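Local coordinates for iron-regulated ABC transporter siderophore-binding protein SirA (Staphylococcus aureus subsp. aureus, PDB 3MWF) that binds the iron(III) siderophore staphyloferrin B and probably delivers it to an ABC transporter for iron uptake, at residues Gly30-Ala35 / Val40-Ala45; Phe55-Asn60 / Asn272-Tyr277; Pro84-Ala89 / Gly124-Lys129. One frame throughout, in Å; residues are numbered along the deposited sequence. Where two conformers were deposited one is given.

Contact 1: residues Gly30-Ala35 / Val40-Ala45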
ATOM      1  N   GLY A  30       3.795  -5.544   1.870  1.00 12.56           N
ATOM      2  CA  GLY A  30       4.555  -4.985   0.747  1.00 12.84           C
ATOM      3  C   GLY A  30       5.962  -5.540   0.678  1.00 12.72           C
ATOM      4  O   GLY A  30       6.506  -5.663  -0.398  1.00 13.26           O
ATOM      5  N   ALA A  31       6.545  -5.849   1.836  1.00 11.98           N
ATOM      6  CA  ALA A  31       7.888  -6.419   1.904  1.00 12.15           C
ATOM      7  C   ALA A  31       7.852  -7.814   1.282  1.00 12.60           C
ATOM      8  O   ALA A  31       8.745  -8.198   0.524  1.00 13.22           O
ATOM      9  CB  ALA A  31       8.365  -6.473   3.359  1.00 13.25           C
ATOM     10  N   THR A  32       6.792  -8.563   1.567  1.00 11.55           N
ATOM     11  CA  THR A  32       6.631  -9.901   0.943  1.00 12.42           C
ATOM     12  C   THR A  32       6.563  -9.807  -0.573  1.00 12.71           C
ATOM     13  O   THR A  32       7.226 -10.581  -1.301  1.00 13.11           O
ATOM     14  CB  THR A  32       5.382 -10.573   1.483  1.00 10.90           C
ATOM     15  OG1 THR A  32       5.498 -10.636   2.908  1.00 13.03           O
ATOM     16  CG2 THR A  32       5.285 -12.025   0.961  1.00 14.57           C
ATOM     17  N   ASP A  33       5.783  -8.841  -1.034  1.00 12.78           N
ATOM     18  CA  ASP A  33       5.630  -8.571  -2.448  1.00 13.14           C
ATOM     19  C   ASP A  33       6.946  -8.155  -3.082  1.00 13.99           C
ATOM     20  O   ASP A  33       7.315  -8.634  -4.160  1.00 14.83           O
ATOM     21  CB  ASP A  33       4.552  -7.496  -2.648  1.00 12.93           C
ATOM     22  CG  ASP A  33       4.309  -7.164  -4.132  1.00 14.48           C
ATOM     23  OD1 ASP A  33       5.191  -6.529  -4.772  1.00 13.77           O
ATOM     24  OD2 ASP A  33       3.209  -7.533  -4.644  1.00 17.06           O
ATOM     25  N   VAL A  34       7.662  -7.262  -2.417  1.00 13.87           N
ATOM     26  CA  VAL A  34       8.934  -6.768  -2.950  1.00 14.49           C
ATOM     27  C   VAL A  34       9.971  -7.903  -3.010  1.00 14.64           C
ATOM     28  O   VAL A  34      10.719  -8.005  -3.990  1.00 16.42           O
ATOM     29  CB  VAL A  34       9.415  -5.541  -2.145  1.00 14.80           C
ATOM     30  CG1 VAL A  34      10.904  -5.196  -2.436  1.00 15.12           C
ATOM     31  CG2 VAL A  34       8.536  -4.338  -2.467  1.00 15.60           C
ATOM     32  N   ALA A  35       9.986  -8.765  -1.990  1.00 15.51           N
ATOM     33  CA  ALA A  35      10.946  -9.889  -1.988  1.00 16.16           C
ATOM     34  C   ALA A  35      10.705 -10.751  -3.230  1.00 17.15           C
ATOM     35  O   ALA A  35      11.636 -11.075  -3.991  1.00 18.21           O
ATOM     36  CB  ALA A  35      10.768 -10.720  -0.728  1.00 16.48           C
ATOM     37  N   VAL A  40      13.441 -13.215  -4.727  1.00 23.53           N
ATOM     38  CA  VAL A  40      13.767 -13.879  -3.470  1.00 24.25           C
ATOM     39  C   VAL A  40      12.502 -14.337  -2.740  1.00 23.68           C
ATOM     40  O   VAL A  40      11.797 -13.508  -2.152  1.00 25.52           O
ATOM     41  CB  VAL A  40      14.590 -12.942  -2.535  1.00 24.45           C
ATOM     42  CG1 VAL A  40      15.002 -13.663  -1.257  1.00 25.66           C
ATOM     43  CG2 VAL A  40      15.813 -12.390  -3.240  1.00 26.33           C
ATOM     44  N   LYS A  41      12.212 -15.640  -2.764  0.50 22.59           N
ATOM     45  CA  LYS A  41      11.056 -16.181  -2.039  0.50 21.79           C
ATOM     46  C   LYS A  41      11.333 -16.219  -0.532  0.50 20.78           C
ATOM     47  O   LYS A  41      12.234 -16.932  -0.091  0.50 20.31           O
ATOM     48  CB  LYS A  41      10.693 -17.593  -2.532  0.50 21.97           C
ATOM     49  CG  LYS A  41      10.384 -17.708  -4.029  0.50 23.83           C
ATOM     50  CD  LYS A  41      11.598 -18.216  -4.814  0.50 25.87           C
ATOM     51  CE  LYS A  41      11.227 -18.638  -6.233  0.50 27.68           C
ATOM     52  NZ  LYS A  41      10.190 -19.722  -6.223  0.50 28.36           N
ATOM     53  N   PRO A  42      10.556 -15.455   0.267  1.00 19.74           N
ATOM     54  CA  PRO A  42      10.768 -15.441   1.708  1.00 19.03           C
ATOM     55  C   PRO A  42      10.597 -16.832   2.327  1.00 18.25           C
ATOM     56  O   PRO A  42       9.747 -17.606   1.889  1.00 17.63           O
ATOM     57  CB  PRO A  42       9.678 -14.481   2.228  1.00 18.17           C
ATOM     58  CG  PRO A  42       9.331 -13.630   1.065  1.00 20.22           C
ATOM     59  CD  PRO A  42       9.442 -14.570  -0.129  1.00 19.97           C
ATOM     60  N   VAL A  43      11.417 -17.152   3.320  1.00 18.14           N
ATOM     61  CA  VAL A  43      11.216 -18.388   4.063  1.00 17.99           C
ATOM     62  C   VAL A  43      10.043 -18.271   5.032  1.00 17.33           C
ATOM     63  O   VAL A  43       9.443 -19.278   5.435  1.00 17.82           O
ATOM     64  CB  VAL A  43      12.511 -18.906   4.739  1.00 18.53           C
ATOM     65  CG1 VAL A  43      13.571 -19.158   3.649  1.00 18.36           C
ATOM     66  CG2 VAL A  43      13.018 -17.939   5.828  1.00 18.61           C
ATOM     67  N   GLY A  44       9.722 -17.022   5.397  1.00 16.33           N
ATOM     68  CA  GLY A  44       8.623 -16.724   6.308  1.00 15.10           C
ATOM     69  C   GLY A  44       7.994 -15.383   5.948  1.00 14.90           C
ATOM     70  O   GLY A  44       8.673 -14.492   5.477  1.00 14.45           O
ATOM     71  N   ALA A  45       6.693 -15.268   6.173  1.00 14.64           N
ATOM     72  CA  ALA A  45       5.949 -14.022   5.878  1.00 13.47           C
ATOM     73  C   ALA A  45       4.801 -13.879   6.826  1.00 13.37           C
ATOM     74  O   ALA A  45       4.235 -14.865   7.294  1.00 14.15           O
ATOM     75  CB  ALA A  45       5.441 -14.011   4.450  1.00 14.07           C
TER
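Ala35, near the end of helix 29-37, meets Val40 and Pro42 of the chain that turns back toward strand 44-45. This is the return half of a beta-alpha-beta crossover: strand 24-26 leads into the helix, and the chain then comes back to lay strand 44-45 parallel to it as its neighbour in the sheet. Ala35 serves the turn with both its backbone and its methyl. Its O accepts Val40 N at 2.9 Å, with an N-H...O angle of 157°, the donor standing 35° out of the carbonyl plane. Its CB lies 3.3 Å from Val40 O and 3.7 Å from Pro42 CG. A single methyl suits this close approach of helix and returning loop; the same residue also packs on Met123 of helix 116-127. Proline suits its place because its fixed ring presents CG to the methyl without a flexible chain, and its ring also touches Thr26.

One helical turn earlier, Thr32 reaches Ala45 of the strand with both its branches. With chi1 at -57°, OG1 lies beside the backbone N and CG2 is anti to it, which brings both to the same methyl. The hydroxyl is buried, yet it has polar company: it shares a hydrogen bond with Thr26 OG1 and has a weak one with Tyr28 O. Threonine can thus bond to strand 24-26 while it packs on the neighbouring strand, where Ala45 CB lies 3.7 Å from Thr32 OG1 and 4.0 Å from Thr32 CG2.

Contact 2: residues Phe55-Asn60 / Asn272-Tyr277. With SE8 (5-[(2-{[(3S)-5-{[(2S)-2-amino-2-carboxyethyl]amino}-3-carboxy-3-hydroxy-5-oxopentanoyl]amino}ethyl)amino]-2,5-dioxopentanoic acid), chain C.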
ATOM      1  N   PHE A  55      -2.322 -14.037  -0.197  1.00 14.17           N
ATOM      2  CA  PHE A  55      -3.113 -13.469  -1.282  1.00 14.00           C
ATOM      3  C   PHE A  55      -3.015 -14.325  -2.542  1.00 14.77           C
ATOM      4  O   PHE A  55      -1.921 -14.781  -2.922  1.00 14.09           O
ATOM      5  CB  PHE A  55      -2.624 -12.063  -1.662  1.00 14.56           C
ATOM      6  CG  PHE A  55      -2.938 -11.005  -0.648  1.00 13.07           C
ATOM      7  CD1 PHE A  55      -4.246 -10.802  -0.205  1.00 11.91           C
ATOM      8  CD2 PHE A  55      -1.921 -10.156  -0.176  1.00 13.89           C
ATOM      9  CE1 PHE A  55      -4.553  -9.802   0.723  1.00 13.36           C
ATOM     10  CE2 PHE A  55      -2.211  -9.167   0.738  1.00 11.71           C
ATOM     11  CZ  PHE A  55      -3.509  -8.968   1.206  1.00 12.63           C
ATOM     12  N   GLU A  56      -4.158 -14.519  -3.197  0.50 15.57           N
ATOM     13  CA  GLU A  56      -4.226 -15.297  -4.444  0.50 17.26           C
ATOM     14  C   GLU A  56      -3.177 -14.892  -5.487  0.50 17.13           C
ATOM     15  O   GLU A  56      -2.522 -15.743  -6.105  0.50 17.54           O
ATOM     16  CB  GLU A  56      -5.636 -15.201  -5.045  0.50 17.54           C
ATOM     17  CG  GLU A  56      -5.876 -16.177  -6.186  0.50 18.94           C
ATOM     18  CD  GLU A  56      -6.087 -17.591  -5.675  0.50 21.71           C
ATOM     19  OE1 GLU A  56      -5.894 -17.809  -4.462  0.50 21.85           O
ATOM     20  OE2 GLU A  56      -6.455 -18.480  -6.469  0.50 23.17           O
ATOM     21  N   TYR A  57      -2.983 -13.587  -5.664  1.00 17.23           N
ATOM     22  CA  TYR A  57      -2.075 -13.089  -6.691  1.00 17.11           C
ATOM     23  C   TYR A  57      -0.612 -13.526  -6.489  1.00 17.81           C
ATOM     24  O   TYR A  57       0.137 -13.643  -7.449  1.00 18.55           O
ATOM     25  CB  TYR A  57      -2.205 -11.555  -6.889  1.00 16.73           C
ATOM     26  CG  TYR A  57      -1.285 -10.750  -5.974  1.00 16.21           C
ATOM     27  CD1 TYR A  57      -1.682 -10.419  -4.695  1.00 14.96           C
ATOM     28  CD2 TYR A  57      -0.008 -10.391  -6.389  1.00 16.07           C
ATOM     29  CE1 TYR A  57      -0.822  -9.695  -3.825  1.00 15.49           C
ATOM     30  CE2 TYR A  57       0.861  -9.680  -5.560  1.00 14.86           C
ATOM     31  CZ  TYR A  57       0.436  -9.347  -4.274  1.00 15.56           C
ATOM     32  OH  TYR A  57       1.289  -8.649  -3.461  1.00 14.75           O
ATOM     33  N   ILE A  58      -0.234 -13.828  -5.250  1.00 16.82           N
ATOM     34  CA  ILE A  58       1.154 -14.160  -4.930  1.00 18.10           C
ATOM     35  C   ILE A  58       1.411 -15.562  -4.350  1.00 18.12           C
ATOM     36  O   ILE A  58       2.582 -15.968  -4.186  1.00 18.63           O
ATOM     37  CB  ILE A  58       1.709 -13.067  -3.968  1.00 18.02           C
ATOM     38  CG1 ILE A  58       3.234 -12.959  -4.047  1.00 18.51           C
ATOM     39  CG2 ILE A  58       1.163 -13.233  -2.530  1.00 17.92           C
ATOM     40  CD1 ILE A  58       3.772 -11.752  -3.272  1.00 21.57           C
ATOM     41  N   LYS A  59       0.355 -16.305  -4.046  1.00 19.26           N
ATOM     42  CA  LYS A  59       0.525 -17.517  -3.227  1.00 20.03           C
ATOM     43  C   LYS A  59       1.387 -18.575  -3.939  1.00 20.64           C
ATOM     44  O   LYS A  59       2.118 -19.305  -3.268  1.00 19.94           O
ATOM     45  CB  LYS A  59      -0.817 -18.090  -2.746  1.00 20.46           C
ATOM     46  CG  LYS A  59      -1.586 -18.806  -3.810  1.00 23.22           C
ATOM     47  CD  LYS A  59      -2.930 -19.307  -3.320  1.00 25.68           C
ATOM     48  CE  LYS A  59      -3.608 -20.084  -4.456  1.00 26.62           C
ATOM     49  NZ  LYS A  59      -5.056 -20.222  -4.196  1.00 29.14           N
ATOM     50  N   ASN A  60       1.329 -18.620  -5.277  1.00 22.15           N
ATOM     51  CA  ASN A  60       2.133 -19.589  -6.048  1.00 24.37           C
ATOM     52  C   ASN A  60       3.622 -19.248  -6.044  1.00 24.66           C
ATOM     53  O   ASN A  60       4.462 -20.090  -6.391  1.00 26.29           O
ATOM     54  CB  ASN A  60       1.607 -19.761  -7.494  1.00 25.22           C
ATOM     55  CG  ASN A  60       0.224 -20.451  -7.554  1.00 28.58           C
ATOM     56  OD1 ASN A  60      -0.150 -21.241  -6.676  1.00 35.12           O
ATOM     57  ND2 ASN A  60      -0.536 -20.147  -8.598  1.00 33.59           N
ATOM     58  N   ASN A 272      -4.997  -1.233  -1.656  1.00 11.79           N
ATOM     59  CA  ASN A 272      -4.417  -0.938  -0.360  1.00 11.43           C
ATOM     60  C   ASN A 272      -3.681  -2.080   0.337  1.00 11.35           C
ATOM     61  O   ASN A 272      -2.612  -1.863   0.949  1.00 11.17           O
ATOM     62  CB  ASN A 272      -5.496  -0.432   0.621  1.00 11.45           C
ATOM     63  CG  ASN A 272      -4.874   0.149   1.871  1.00 12.56           C
ATOM     64  OD1 ASN A 272      -3.987   1.010   1.787  1.00 11.60           O
ATOM     65  ND2 ASN A 272      -5.325  -0.317   3.029  1.00 11.96           N
ATOM     66  N   LEU A 273      -4.255  -3.278   0.294  1.00 10.84           N
ATOM     67  CA  LEU A 273      -3.735  -4.310   1.232  1.00 10.73           C
ATOM     68  C   LEU A 273      -2.391  -4.893   0.857  1.00 10.86           C
ATOM     69  O   LEU A 273      -1.580  -5.146   1.760  1.00 12.46           O
ATOM     70  CB  LEU A 273      -4.754  -5.432   1.438  1.00 10.50           C
ATOM     71  CG  LEU A 273      -6.103  -5.008   2.012  1.00 12.39           C
ATOM     72  CD1 LEU A 273      -7.060  -6.222   2.126  1.00 13.54           C
ATOM     73  CD2 LEU A 273      -6.063  -4.221   3.349  1.00 12.51           C
ATOM     74  N   ALA A 274      -2.164  -5.135  -0.434  1.00 10.96           N
ATOM     75  CA  ALA A 274      -0.930  -5.779  -0.863  1.00 11.68           C
ATOM     76  C   ALA A 274       0.302  -4.917  -0.584  1.00 11.17           C
ATOM     77  O   ALA A 274       1.367  -5.444  -0.216  1.00 11.89           O
ATOM     78  CB  ALA A 274      -1.005  -6.202  -2.338  1.00 12.04           C
ATOM     79  N   GLY A 275       0.157  -3.608  -0.760  1.00 11.68           N
ATOM     80  CA  GLY A 275       1.143  -2.642  -0.276  1.00 12.41           C
ATOM     81  C   GLY A 275       2.447  -2.601  -1.031  1.00 13.30           C
ATOM     82  O   GLY A 275       3.386  -1.925  -0.598  1.00 13.77           O
ATOM     83  N   GLY A 276       2.516  -3.292  -2.180  1.00 13.40           N
ATOM     84  CA  GLY A 276       3.819  -3.657  -2.722  1.00 14.45           C
ATOM     85  C   GLY A 276       4.108  -3.125  -4.100  1.00 14.03           C
ATOM     86  O   GLY A 276       3.427  -2.209  -4.600  1.00 14.59           O
ATOM     87  N   TYR A 277       5.123  -3.739  -4.717  1.00 13.84           N
ATOM     88  CA  TYR A 277       5.554  -3.364  -6.048  1.00 14.55           C
ATOM     89  C   TYR A 277       4.578  -3.832  -7.111  1.00 14.98           C
ATOM     90  O   TYR A 277       4.132  -3.038  -7.950  1.00 14.57           O
ATOM     91  CB  TYR A 277       6.945  -3.920  -6.346  1.00 14.00           C
ATOM     92  CG  TYR A 277       7.353  -3.539  -7.742  1.00 15.63           C
ATOM     93  CD1 TYR A 277       7.815  -2.265  -8.014  1.00 13.58           C
ATOM     94  CD2 TYR A 277       7.164  -4.433  -8.811  1.00 15.11           C
ATOM     95  CE1 TYR A 277       8.143  -1.871  -9.325  1.00 17.52           C
ATOM     96  CE2 TYR A 277       7.487  -4.049 -10.114  1.00 17.24           C
ATOM     97  CZ  TYR A 277       7.966  -2.782 -10.354  1.00 18.49           C
ATOM     98  OH  TYR A 277       8.293  -2.422 -11.643  1.00 20.54           O
TER
HETATM   99  C1  SE8 C   1      -4.561  -2.871  11.223  1.00 15.32           C
HETATM  100  C2  SE8 C   1      -5.898  -2.786  10.539  1.00 15.19           C
HETATM  101  C3  SE8 C   1      -5.987  -3.789   9.400  1.00 12.64           C
HETATM  102  N4  SE8 C   1      -5.065  -3.491   8.308  1.00 12.67           N
HETATM  103  C5  SE8 C   1      -5.430  -2.783   7.259  1.00 14.42           C
HETATM  104  C6  SE8 C   1      -4.342  -2.405   6.284  1.00 12.23           C
HETATM  105  C7  SE8 C   1      -3.609  -1.146   6.747  1.00 13.83           C
HETATM  106  C8  SE8 C   1      -2.410  -0.921   5.808  1.00 12.42           C
HETATM  107  C9  SE8 C   1      -1.701   0.419   5.998  1.00 12.89           C
HETATM  108  N10 SE8 C   1      -1.620   0.912   7.232  1.00 12.42           N
HETATM  109  C11 SE8 C   1      -0.923   2.162   7.435  1.00 16.54           C
HETATM  110  C12 SE8 C   1       0.270   1.974   8.357  1.00 22.20           C
HETATM  111  N13 SE8 C   1       0.716   3.232   8.941  1.00 28.35           N
HETATM  112  C14 SE8 C   1       0.159   3.805  10.050  1.00 30.94           C
HETATM  113  C15 SE8 C   1      -0.678   2.971  10.974  1.00 31.51           C
HETATM  114  C16 SE8 C   1      -2.012   2.938  10.271  1.00 27.47           C
HETATM  115  C17 SE8 C   1      -2.822   1.695  10.462  1.00 23.01           C
HETATM  116  C18 SE8 C   1      -4.157   1.950  10.980  1.00 22.62           C
HETATM  117  O19 SE8 C   1      -4.340  -3.850  11.983  1.00 14.72           O
HETATM  118  O20 SE8 C   1      -3.748  -1.942  11.048  1.00 13.74           O
HETATM  119  N21 SE8 C   1      -6.095  -1.410  10.043  1.00 13.76           N
HETATM  120  O22 SE8 C   1      -6.570  -2.419   7.044  1.00 14.01           O
HETATM  121  C23 SE8 C   1      -4.560   0.037   6.767  1.00 13.21           C
HETATM  122  O24 SE8 C   1      -4.891   0.582   5.685  1.00 13.16           O
HETATM  123  O25 SE8 C   1      -4.992   0.468   7.866  1.00 12.77           O
HETATM  124  O26 SE8 C   1      -3.182  -1.337   8.108  1.00 13.11           O
HETATM  125  O27 SE8 C   1      -1.216   0.988   5.026  1.00 12.69           O
HETATM  126  O28 SE8 C   1       0.286   4.986  10.314  1.00 37.49           O
HETATM  127  O29 SE8 C   1      -2.454   0.579  10.081  1.00 16.88           O
HETATM  128  O30 SE8 C   1      -5.038   1.133  10.734  1.00 16.43           O
HETATM  129  O31 SE8 C   1      -4.395   3.005  11.620  1.00 27.30           O
HETATM  130  O   HOH W   1       1.351  -8.526  -0.601  1.00 13.99           O
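Phe55 and Ala274 bring the two backbones nearest, yet their CA atoms remain 8.0 Å apart and no direct hydrogen bond joins 55-60 to 272-277. The first segment is an irregular loop between strands 44-45 and 66-70, with Ile58 N bonded back to Phe55 O. The second leaves helix 268-273; Gly275 breaks the helical path with a positive phi of 72°, which glycine tolerates readily, and the chain then turns into helix 277-290.

Side chains bridge the gap. Phe55 extends its ring to Leu273 and Ala274, crossing the leucine side chain at about a right angle; Phe55 CZ reaches Leu273 CB at 3.8 Å, and Phe55 CE2 comes to 4.0 Å from Ala274 CA. A long flat apolar group suits the distance between the two chains. The loop belongs to the N-terminal lobe of this periplasmic-binding-protein fold, while helix 268-273 borders the siderophore pocket. There Asn272 ND2 donates to the carboxylate oxygen O24 of staphyloferrin B at 2.8 Å, and Leu273 CD2 lies 3.9 Å from its C6, so leucine touches aromatic ring and ligand with different parts of its side chain.

Tyr57 comes in beside Ala274, whose small methyl lets the phenol close in: Tyr57 OH is 3.5 Å from Ala274 CB. Chi1 of 89° places the ring between its own N and carbonyl carbon, with Ile58 CB over one face. The hydroxyl is bonded to Asp33 of helix 29-37, and a water donates both to Tyr57 OH, at 2.9 Å, and to Ala274 O, at 3.1 Å.

Contact 3: residues Pro84-Ala89 / Gly124-Lys129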
ATOM      1  N   PRO A  84      16.258 -17.305   9.986  1.00 19.81           N
ATOM      2  CA  PRO A  84      16.433 -16.354   8.896  1.00 18.93           C
ATOM      3  C   PRO A  84      17.810 -15.701   8.951  1.00 18.68           C
ATOM      4  O   PRO A  84      18.448 -15.673  10.014  1.00 19.14           O
ATOM      5  CB  PRO A  84      15.360 -15.300   9.172  1.00 18.63           C
ATOM      6  CG  PRO A  84      15.082 -15.400  10.624  1.00 18.28           C
ATOM      7  CD  PRO A  84      15.478 -16.762  11.107  1.00 19.93           C
ATOM      8  N   ASP A  85      18.266 -15.217   7.815  1.00 18.90           N
ATOM      9  CA  ASP A  85      19.452 -14.372   7.795  1.00 20.09           C
ATOM     10  C   ASP A  85      19.124 -12.892   7.572  1.00 18.56           C
ATOM     11  O   ASP A  85      20.019 -12.044   7.628  1.00 18.78           O
ATOM     12  CB  ASP A  85      20.532 -14.896   6.835  1.00 20.81           C
ATOM     13  CG  ASP A  85      20.017 -15.254   5.476  1.00 24.90           C
ATOM     14  OD1 ASP A  85      19.005 -14.681   5.023  1.00 27.09           O
ATOM     15  OD2 ASP A  85      20.652 -16.113   4.821  1.00 26.45           O
ATOM     16  N   LEU A  86      17.843 -12.587   7.338  1.00 17.51           N
ATOM     17  CA  LEU A  86      17.392 -11.203   7.197  1.00 16.48           C
ATOM     18  C   LEU A  86      15.917 -11.118   7.556  1.00 16.50           C
ATOM     19  O   LEU A  86      15.113 -11.961   7.109  1.00 15.91           O
ATOM     20  CB  LEU A  86      17.589 -10.708   5.762  1.00 17.29           C
ATOM     21  CG  LEU A  86      17.159  -9.259   5.479  1.00 18.60           C
ATOM     22  CD1 LEU A  86      18.026  -8.271   6.292  1.00 19.58           C
ATOM     23  CD2 LEU A  86      17.241  -8.972   3.999  1.00 20.02           C
ATOM     24  N   ILE A  87      15.574 -10.141   8.388  1.00 15.04           N
ATOM     25  CA  ILE A  87      14.171  -9.846   8.695  1.00 14.93           C
ATOM     26  C   ILE A  87      13.871  -8.451   8.176  1.00 14.99           C
ATOM     27  O   ILE A  87      14.642  -7.530   8.416  1.00 14.88           O
ATOM     28  CB  ILE A  87      13.883  -9.946  10.206  1.00 14.61           C
ATOM     29  CG1 ILE A  87      14.187 -11.379  10.677  1.00 14.83           C
ATOM     30  CG2 ILE A  87      12.417  -9.495  10.550  1.00 14.50           C
ATOM     31  CD1 ILE A  87      14.318 -11.486  12.200  1.00 14.37           C
ATOM     32  N   VAL A  88      12.750  -8.292   7.460  1.00 14.65           N
ATOM     33  CA  VAL A  88      12.349  -6.958   6.999  1.00 14.86           C
ATOM     34  C   VAL A  88      11.114  -6.536   7.822  1.00 14.78           C
ATOM     35  O   VAL A  88      10.058  -7.196   7.790  1.00 14.52           O
ATOM     36  CB  VAL A  88      12.008  -6.918   5.464  1.00 15.10           C
ATOM     37  CG1 VAL A  88      11.598  -5.508   5.023  1.00 15.56           C
ATOM     38  CG2 VAL A  88      13.204  -7.383   4.619  1.00 16.87           C
ATOM     39  N   ALA A  89      11.273  -5.444   8.567  1.00 13.38           N
ATOM     40  CA  ALA A  89      10.289  -4.999   9.550  1.00 13.12           C
ATOM     41  C   ALA A  89       9.893  -3.575   9.191  1.00 12.65           C
ATOM     42  O   ALA A  89      10.440  -3.012   8.245  1.00 12.70           O
ATOM     43  CB  ALA A  89      10.889  -5.019  10.973  1.00 13.92           C
ATOM     44  N   GLY A 124      16.485  -3.940  -1.849  1.00 19.83           N
ATOM     45  CA  GLY A 124      17.511  -4.061  -2.888  1.00 21.53           C
ATOM     46  C   GLY A 124      18.901  -4.074  -2.250  1.00 22.74           C
ATOM     47  O   GLY A 124      19.736  -4.949  -2.550  1.00 23.50           O
ATOM     48  N   LYS A 125      19.140  -3.112  -1.358  1.00 23.24           N
ATOM     49  CA  LYS A 125      20.427  -3.009  -0.662  1.00 24.35           C
ATOM     50  C   LYS A 125      20.694  -4.202   0.273  1.00 23.83           C
ATOM     51  O   LYS A 125      21.786  -4.766   0.271  1.00 23.18           O
ATOM     52  CB  LYS A 125      20.536  -1.686   0.096  1.00 24.91           C
ATOM     53  CG  LYS A 125      21.953  -1.399   0.594  1.00 29.32           C
ATOM     54  CD  LYS A 125      22.169   0.083   0.905  1.00 34.30           C
ATOM     55  CE  LYS A 125      23.515   0.328   1.614  1.00 37.10           C
ATOM     56  NZ  LYS A 125      24.696  -0.196   0.841  1.00 41.25           N
ATOM     57  N   ALA A 126      19.676  -4.585   1.046  1.00 22.75           N
ATOM     58  CA  ALA A 126      19.808  -5.624   2.042  1.00 22.97           C
ATOM     59  C   ALA A 126      20.050  -6.979   1.400  1.00 23.43           C
ATOM     60  O   ALA A 126      20.795  -7.810   1.957  1.00 24.23           O
ATOM     61  CB  ALA A 126      18.564  -5.663   2.949  1.00 22.87           C
ATOM     62  N   LEU A 127      19.446  -7.192   0.237  1.00 22.92           N
ATOM     63  CA  LEU A 127      19.485  -8.498  -0.443  1.00 23.61           C
ATOM     64  C   LEU A 127      20.610  -8.650  -1.468  1.00 24.30           C
ATOM     65  O   LEU A 127      20.769  -9.742  -2.046  1.00 24.68           O
ATOM     66  CB  LEU A 127      18.144  -8.797  -1.128  1.00 23.60           C
ATOM     67  CG  LEU A 127      16.960  -9.091  -0.202  1.00 22.51           C
ATOM     68  CD1 LEU A 127      15.656  -9.011  -0.991  1.00 22.41           C
ATOM     69  CD2 LEU A 127      17.129 -10.468   0.382  1.00 23.60           C
ATOM     70  N   GLY A 128      21.370  -7.576  -1.678  1.00 25.06           N
ATOM     71  CA  GLY A 128      22.337  -7.472  -2.780  1.00 25.83           C
ATOM     72  C   GLY A 128      21.641  -7.605  -4.125  1.00 26.69           C
ATOM     73  O   GLY A 128      22.118  -8.314  -5.023  1.00 27.79           O
ATOM     74  N   LYS A 129      20.486  -6.953  -4.249  1.00 26.14           N
ATOM     75  CA  LYS A 129      19.721  -6.929  -5.492  1.00 26.50           C
ATOM     76  C   LYS A 129      19.476  -5.478  -5.936  1.00 26.21           C
ATOM     77  O   LYS A 129      18.383  -5.131  -6.417  1.00 24.76           O
ATOM     78  CB  LYS A 129      18.386  -7.663  -5.315  1.00 26.74           C
ATOM     79  CG  LYS A 129      18.496  -9.145  -4.986  1.00 28.54           C
ATOM     80  CD  LYS A 129      18.826 -10.001  -6.189  1.00 30.49           C
ATOM     81  CE  LYS A 129      18.786 -11.461  -5.800  1.00 33.04           C
ATOM     82  NZ  LYS A 129      19.366 -12.311  -6.868  1.00 36.22           N
TER
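Leu86, on strand 86-90, carries this contact through one methyl, CD2, which meets two residues in the C-terminal part of helix 116-127: Ala126 CB at 3.7 Å and Leu127 CD2 at 3.9 Å. Its conformation explains the reach. CG stands anti to the backbone N, with chi1 at 180°, and chi2 of 64° turns CD1 aside, leaving CD2 as the outward continuation of the chain. The side chain is therefore stretched away from the sheet toward the helix, across backbones whose nearest CA atoms, Leu86 and Ala126, are 8.0 Å apart.

Ala126 points its methyl toward the strand, and a lone methyl is enough here because the leucine supplies the length. Leu127 begins in a different direction. Its CG sits anti to the carbonyl carbon, and its CD2 branch swings back to the strand side, where the two leucine side chains cross at about a right angle. The contact is wholly apolar and involves no hydrogen bond between the segments. Leu86 packs further on Val24, Val108 and Pro21, so it sits among aliphatic groups from both neighbouring strands.

The chain leaves the helix through a Schellman motif, with Gly128 the first residue outside helical angles, at a positive phi of 60°, a shape easy for a residue without CB. Lys129 N bonds back to Gly124 O at 2.7 Å, backed by a weak bond from Gly128 N to Lys125 O. Lys129 then becomes the N-cap of helix 130-155.

Ile87 turns to the other face of the sheet and packs on helix 98-104, while Leu86 meets helix 116-127: a largely parallel sheet between helices, the three-layer alpha/beta/alpha sandwich found in the lobes of periplasmic binding proteins.

Overall arrangement
From the N terminus, contact 1 comes first and closes over four intervening residues, the first two still in helix 29-37, before the approach to strand 44-45. Contact 2 then opens at 55-60 and closes only at 272-277, tying the loop before strand 66-70 to the C-terminal segment between helices 268-273 and 277-290. Nested inside that long loop, contact 3 joins strand 86-90 to the end of helix 116-127. Contacts 1 and 3 reach the same N-terminal sheet and touch each other, as where Ala31 CB lies 3.8 Å from Val88 CG1. Contact 1 also abuts contact 2, where Asp33 CA packs on Ile58 CD1. Contacts 2 and 3 stay about 11 Å apart at their nearest atoms, with the siderophore beside contact 2.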